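Local coordinates for kcn28 (Kitasatospora, PDB 6J31), which is of unknown function but has the two-domain GT-B fold, with a C-terminal domain of the erythromycin biosynthesis protein CIII-like family, at residues E146-D151 with A156-F161; T206-C211 with A387-R392. All coordinates share one frame; numbering follows the deposited sequence.

Contact 1 (E146-D151 with A156-F161)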
loop_
_atom_site.group_PDB
_atom_site.type_symbol
_atom_site.label_atom_id
_atom_site.label_comp_id
_atom_site.label_asym_id
_atom_site.label_seq_id
_atom_site.Cartn_x
_atom_site.Cartn_y
_atom_site.Cartn_z
ATOM N N GLU A 146 6.734 7.248 -24.468
ATOM C CA GLU A 146 6.786 7.842 -25.802
ATOM C C GLU A 146 5.573 7.465 -26.637
ATOM O O GLU A 146 5.034 8.300 -27.371
ATOM C CB GLU A 146 8.069 7.419 -26.515
ATOM C CG GLU A 146 9.168 8.459 -26.508
ATOM C CD GLU A 146 8.665 9.812 -26.980
ATOM O OE1 GLU A 146 7.946 9.842 -28.005
ATOM O OE2 GLU A 146 9.001 10.841 -26.356
ATOM N N GLN A 147 5.129 6.213 -26.541
ATOM C CA GLN A 147 3.960 5.803 -27.306
ATOM C C GLN A 147 2.718 6.545 -26.826
ATOM O O GLN A 147 1.844 6.892 -27.629
ATOM C CB GLN A 147 3.780 4.289 -27.217
ATOM C CG GLN A 147 3.434 3.649 -28.556
ATOM C CD GLN A 147 4.502 3.910 -29.622
ATOM O OE1 GLN A 147 5.655 4.220 -29.311
ATOM N NE2 GLN A 147 4.114 3.787 -30.887
ATOM N N LEU A 148 2.632 6.799 -25.519
ATOM C CA LEU A 148 1.536 7.593 -24.977
ATOM C C LEU A 148 1.544 9.004 -25.557
ATOM O O LEU A 148 0.486 9.576 -25.840
ATOM C CB LEU A 148 1.656 7.647 -23.455
ATOM C CG LEU A 148 1.055 6.531 -22.602
ATOM C CD1 LEU A 148 1.291 6.817 -21.128
ATOM C CD2 LEU A 148 -0.432 6.403 -22.881
ATOM N N LYS A 149 2.734 9.584 -25.730
ATOM C CA LYS A 149 2.853 10.931 -26.272
ATOM C C LYS A 149 2.488 11.005 -27.749
ATOM O O LYS A 149 2.236 12.105 -28.253
ATOM C CB LYS A 149 4.266 11.460 -26.032
ATOM C CG LYS A 149 4.615 11.561 -24.552
ATOM C CD LYS A 149 5.549 12.725 -24.253
ATOM C CE LYS A 149 5.875 12.789 -22.770
ATOM N NZ LYS A 149 7.189 12.172 -22.447
ATOM N N GLN A 150 2.486 9.875 -28.462
ATOM C CA GLN A 150 2.005 9.880 -29.841
ATOM C C GLN A 150 0.497 10.061 -29.909
ATOM O O GLN A 150 -0.010 10.667 -30.860
ATOM C CB GLN A 150 2.420 8.597 -30.561
ATOM C CG GLN A 150 3.919 8.381 -30.606
ATOM C CD GLN A 150 4.661 9.643 -31.012
ATOM O OE1 GLN A 150 4.462 10.172 -32.108
ATOM N NE2 GLN A 150 5.518 10.136 -30.125
ATOM N N ASP A 151 -0.230 9.536 -28.933
ATOM C CA ASP A 151 -1.668 9.758 -28.877
ATOM C C ASP A 151 -1.933 11.232 -28.595
ATOM O O ASP A 151 -1.320 11.801 -27.682
ATOM C CB ASP A 151 -2.289 8.877 -27.790
ATOM C CG ASP A 151 -3.807 8.771 -27.897
ATOM O OD1 ASP A 151 -4.473 9.778 -28.213
ATOM O OD2 ASP A 151 -4.336 7.664 -27.661
ATOM N N ALA A 156 -1.610 15.818 -25.127
ATOM C CA ALA A 156 -2.319 16.904 -24.458
ATOM C C ALA A 156 -2.152 16.815 -22.946
ATOM O O ALA A 156 -2.011 17.838 -22.266
ATOM C CB ALA A 156 -3.799 16.882 -24.834
ATOM N N HIS A 157 -2.166 15.594 -22.406
ATOM C CA HIS A 157 -2.027 15.409 -20.965
ATOM C C HIS A 157 -0.674 15.907 -20.473
ATOM O O HIS A 157 -0.594 16.664 -19.500
ATOM C CB HIS A 157 -2.224 13.938 -20.607
ATOM C CG HIS A 157 -1.732 13.585 -19.240
ATOM N ND1 HIS A 157 -2.530 13.654 -18.118
ATOM C CD2 HIS A 157 -0.516 13.168 -18.813
ATOM C CE1 HIS A 157 -1.826 13.296 -17.059
ATOM N NE2 HIS A 157 -0.601 12.997 -17.453
ATOM N N TYR A 158 0.407 15.477 -21.127
ATOM C CA TYR A 158 1.740 15.890 -20.697
ATOM C C TYR A 158 1.953 17.388 -20.871
ATOM O O TYR A 158 2.729 17.995 -20.124
ATOM C CB TYR A 158 2.801 15.094 -21.454
ATOM C CG TYR A 158 2.979 13.701 -20.903
ATOM C CD1 TYR A 158 3.736 13.481 -19.761
ATOM C CD2 TYR A 158 2.374 12.608 -21.509
ATOM C CE1 TYR A 158 3.895 12.214 -19.243
ATOM C CE2 TYR A 158 2.529 11.333 -20.999
ATOM C CZ TYR A 158 3.292 11.144 -19.865
ATOM O OH TYR A 158 3.460 9.884 -19.341
ATOM N N ARG A 159 1.293 18.001 -21.852
ATOM C CA ARG A 159 1.377 19.449 -21.991
ATOM C C ARG A 159 0.680 20.155 -20.832
ATOM O O ARG A 159 1.181 21.164 -20.323
ATOM C CB ARG A 159 0.786 19.879 -23.326
ATOM C CG ARG A 159 1.724 19.685 -24.487
ATOM C CD ARG A 159 1.074 20.108 -25.782
ATOM N NE ARG A 159 2.016 20.039 -26.888
ATOM C CZ ARG A 159 2.939 20.965 -27.125
ATOM N NH1 ARG A 159 3.035 22.025 -26.330
ATOM N NH2 ARG A 159 3.775 20.832 -28.146
ATOM N N ARG A 160 -0.487 19.656 -20.420
ATOM C CA ARG A 160 -1.187 20.262 -19.294
ATOM C C ARG A 160 -0.389 20.094 -18.010
ATOM O O ARG A 160 -0.353 20.998 -17.166
ATOM C CB ARG A 160 -2.579 19.649 -19.153
ATOM C CG ARG A 160 -3.448 20.309 -18.107
ATOM C CD ARG A 160 -4.900 19.910 -18.276
ATOM N NE ARG A 160 -5.163 18.556 -17.801
ATOM C CZ ARG A 160 -5.939 18.268 -16.761
ATOM N NH1 ARG A 160 -6.503 19.245 -16.063
ATOM N NH2 ARG A 160 -6.133 17.004 -16.405
ATOM N N PHE A 161 0.253 18.937 -17.846
ATOM C CA PHE A 161 1.082 18.695 -16.672
ATOM C C PHE A 161 2.237 19.692 -16.612
ATOM O O PHE A 161 2.486 20.310 -15.570
ATOM C CB PHE A 161 1.579 17.246 -16.709
ATOM C CG PHE A 161 1.864 16.656 -15.356
ATOM C CD1 PHE A 161 2.398 17.425 -14.338
ATOM C CD2 PHE A 161 1.565 15.325 -15.101
ATOM C CE1 PHE A 161 2.650 16.878 -13.096
ATOM C CE2 PHE A 161 1.812 14.770 -13.857
ATOM C CZ PHE A 161 2.355 15.548 -12.852
#

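Contact 2 (T206-C211 with A387-R392)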
loop_
_atom_site.group_PDB
_atom_site.type_symbol
_atom_site.label_atom_id
_atom_site.label_comp_id
_atom_site.label_asym_id
_atom_site.label_seq_id
_atom_site.Cartn_x
_atom_site.Cartn_y
_atom_site.Cartn_z
ATOM N N THR A 206 14.976 5.947 1.853
ATOM C CA THR A 206 15.288 5.128 3.018
ATOM C C THR A 206 14.247 4.025 3.146
ATOM O O THR A 206 13.050 4.308 3.239
ATOM C CB THR A 206 15.331 5.961 4.300
ATOM O OG1 THR A 206 16.389 6.920 4.217
ATOM C CG2 THR A 206 15.571 5.062 5.507
ATOM N N PHE A 207 14.706 2.776 3.167
ATOM C CA PHE A 207 13.810 1.638 3.354
ATOM C C PHE A 207 13.516 1.498 4.840
ATOM O O PHE A 207 14.402 1.156 5.631
ATOM C CB PHE A 207 14.420 0.366 2.774
ATOM C CG PHE A 207 14.570 0.405 1.280
ATOM C CD1 PHE A 207 13.451 0.407 0.463
ATOM C CD2 PHE A 207 15.825 0.437 0.691
ATOM C CE1 PHE A 207 13.578 0.447 -0.909
ATOM C CE2 PHE A 207 15.960 0.474 -0.684
ATOM C CZ PHE A 207 14.835 0.477 -1.486
ATOM N N ILE A 208 12.275 1.780 5.223
ATOM C CA ILE A 208 11.899 1.845 6.630
ATOM C C ILE A 208 11.260 0.533 7.065
ATOM O O ILE A 208 11.374 0.127 8.227
ATOM C CB ILE A 208 10.958 3.042 6.876
ATOM C CG1 ILE A 208 11.717 4.350 6.673
ATOM C CG2 ILE A 208 10.346 3.001 8.271
ATOM C CD1 ILE A 208 12.727 4.642 7.762
ATOM N N GLY A 209 10.606 -0.149 6.135
ATOM C CA GLY A 209 9.724 -1.229 6.493
ATOM C C GLY A 209 8.424 -0.657 7.018
ATOM O O GLY A 209 8.227 0.562 7.047
ATOM N N PRO A 210 7.512 -1.523 7.448
ATOM C CA PRO A 210 6.221 -1.047 7.949
ATOM C C PRO A 210 6.372 -0.264 9.239
ATOM O O PRO A 210 7.276 -0.503 10.043
ATOM C CB PRO A 210 5.431 -2.338 8.179
ATOM C CG PRO A 210 6.483 -3.362 8.427
ATOM C CD PRO A 210 7.622 -2.985 7.523
ATOM N N CYS A 211 5.470 0.690 9.426
ATOM C CA CYS A 211 5.429 1.480 10.648
ATOM C C CYS A 211 4.311 0.909 11.513
ATOM O O CYS A 211 3.128 1.139 11.258
ATOM C CB CYS A 211 5.239 2.956 10.322
ATOM S SG CYS A 211 6.716 3.671 9.544
ATOM N N ALA A 387 10.432 8.317 12.459
ATOM C CA ALA A 387 10.230 9.530 13.241
ATOM C C ALA A 387 11.551 10.248 13.500
ATOM O O ALA A 387 11.618 11.481 13.435
ATOM C CB ALA A 387 9.528 9.194 14.556
ATOM N N ASP A 388 12.618 9.496 13.789
ATOM C CA ASP A 388 13.919 10.122 14.017
ATOM C C ASP A 388 14.412 10.850 12.772
ATOM O O ASP A 388 14.972 11.948 12.868
ATOM C CB ASP A 388 14.942 9.083 14.467
ATOM C CG ASP A 388 14.638 8.517 15.842
ATOM O OD1 ASP A 388 13.765 9.076 16.546
ATOM O OD2 ASP A 388 15.277 7.513 16.221
ATOM N N LEU A 389 14.215 10.254 11.592
ATOM C CA LEU A 389 14.652 10.901 10.358
ATOM C C LEU A 389 13.866 12.180 10.088
ATOM O O LEU A 389 14.428 13.172 9.609
ATOM C CB LEU A 389 14.529 9.933 9.184
ATOM C CG LEU A 389 15.576 8.822 9.169
ATOM C CD1 LEU A 389 15.380 7.915 7.964
ATOM C CD2 LEU A 389 16.972 9.426 9.183
ATOM N N ILE A 390 12.567 12.174 10.385
ATOM C CA ILE A 390 11.751 13.368 10.191
ATOM C C ILE A 390 12.191 14.475 11.143
ATOM O O ILE A 390 12.242 15.654 10.770
ATOM C CB ILE A 390 10.261 13.023 10.366
ATOM C CG1 ILE A 390 9.787 12.127 9.222
ATOM C CG2 ILE A 390 9.421 14.291 10.421
ATOM C CD1 ILE A 390 8.561 11.299 9.556
ATOM N N GLU A 391 12.506 14.118 12.386
ATOM C CA GLU A 391 12.936 15.121 13.351
ATOM C C GLU A 391 14.261 15.774 12.967
ATOM O O GLU A 391 14.517 16.903 13.394
ATOM C CB GLU A 391 13.015 14.499 14.744
ATOM C CG GLU A 391 11.642 14.343 15.379
ATOM C CD GLU A 391 11.690 13.803 16.790
ATOM O OE1 GLU A 391 12.603 13.011 17.110
ATOM O OE2 GLU A 391 10.817 14.197 17.591
ATOM N N ARG A 392 15.097 15.099 12.166
ATOM C CA ARG A 392 16.336 15.711 11.685
ATOM C C ARG A 392 16.054 16.914 10.799
ATOM O O ARG A 392 16.906 17.802 10.668
ATOM C CB ARG A 392 17.169 14.690 10.901
ATOM C CG ARG A 392 17.796 13.571 11.719
ATOM C CD ARG A 392 19.037 13.996 12.499
ATOM N NE ARG A 392 20.083 14.524 11.632
ATOM C CZ ARG A 392 21.155 15.192 12.053
ATOM N NH1 ARG A 392 21.342 15.425 13.346
ATOM N NH2 ARG A 392 22.045 15.638 11.171
#

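Contact 1 (E146-D151 with A156-F161)
K149 and Y158 show how a lysine can serve an aromatic ring with its hydrocarbon chain and its charge at once. They belong to two consecutive helices, 142-150 and 152-167, joined by a tight link in the N-terminal part of this GT-B protein. At the link D151 holds the N-cap position of the second helix, its OD1 accepting a hydrogen bond from the backbone N of R153.

The tight part of the contact is the phenol ring. K149 crosses it at about a right angle, and K149 CE lies over the face, nearest to Y158 CG at 3.6 Å. The line from CE to the ring centroid is 15° off the normal, a CH-pi contact. A turn about CD-CE (chi4 99°) sets NZ higher above the same face and closer to the ring axis, 4.6 Å from the Y158 ring centroid and 9° off the normal, as a cation-pi partner. The opposite face is covered by the preceding residue, whose CD2 (H157) sits 4.0 Å above the plane and over the ring centre; H157 ND1 is in turn hydrogen-bonded to D79. Held between the two, the ring sends its hydroxyl to a backbone atom of the bound peptide. L148, the residue before K149, packs on Q74 and M78 of helix 74-96.

Away from the ring the packing slackens into solvent. E146 and Q150 are exposed on the far side of helix 142-150 and make weak bonds between themselves, Q150 NE2 reaching the backbone O of E146 at 3.3 Å. K149 is only partly exposed while Y158 is buried, which is consistent with the cation-pi pair lying at the margin of the packed region. On the buried side, by contrast, at the hydroxyl end of the ring, L148 CD1 lies 4.2 Å from Y158 OH.

Contact 2 (T206-C211 with A387-R392)
L389 meets T206 tip to tip, and its side chain illustrates how a small apolar contact can join distant parts of a chain. The CB leaves helix 382-391 pointing toward segment 206-211. At the first bond CG is placed beside the backbone N, opposite the carbonyl carbon (chi1 -73°), and at the second CD1 extends directly away from CA (chi2 -180°), which carries the branch to full reach. That one methyl makes the whole contact. L389 CD1 touches CG2 of T206 at 3.8 Å and lies 4.0 Å from T206 OG1, so it rests against both branches of the threonine. From another direction I208 offers its own terminal methyl, CD1, which comes within 4.2 Å of L389 CD1.

In the GT-B fold the last helix of the chain characteristically returns from the C-terminal domain to lie against the N-terminal one, and helix 382-391 makes that return here. Strand 205-207, where T206 sits, is one of the two edge strands of the N-terminal parallel sheet and bonds to S185 and V187 of its neighbour; L389 also packs on L186 of that strand. Another side of the helix is fastened by charge and packing: D388 and E391 form salt bridges with R31, and I390 packs on L24 and L28 of helix 22-30.

Past the strand the backbone turns. I208 is bonded through its backbone to V187 and to G382, at the start of the helix, and its side chain also touches R385 and A386.

From the N terminus the chain first builds most of the parallel sheet of the N-terminal domain. After strand 124-128 it enters the helices in which contact 1 closes a short loop of four residues, pairing near neighbours beside helix 74-96. Strands 185-187 and 205-207 then complete the sheet, and only here does contact 2 open. Its loop of 175 residues takes in the entire second parallel sheet before helix 382-391 comes back. The two loops follow one another, neither nesting nor crossing, and their centres lie 35 Å apart. Contact 1 is local to one helical pair, whereas contact 2 ties the chain's last helix to the edge of the first sheet.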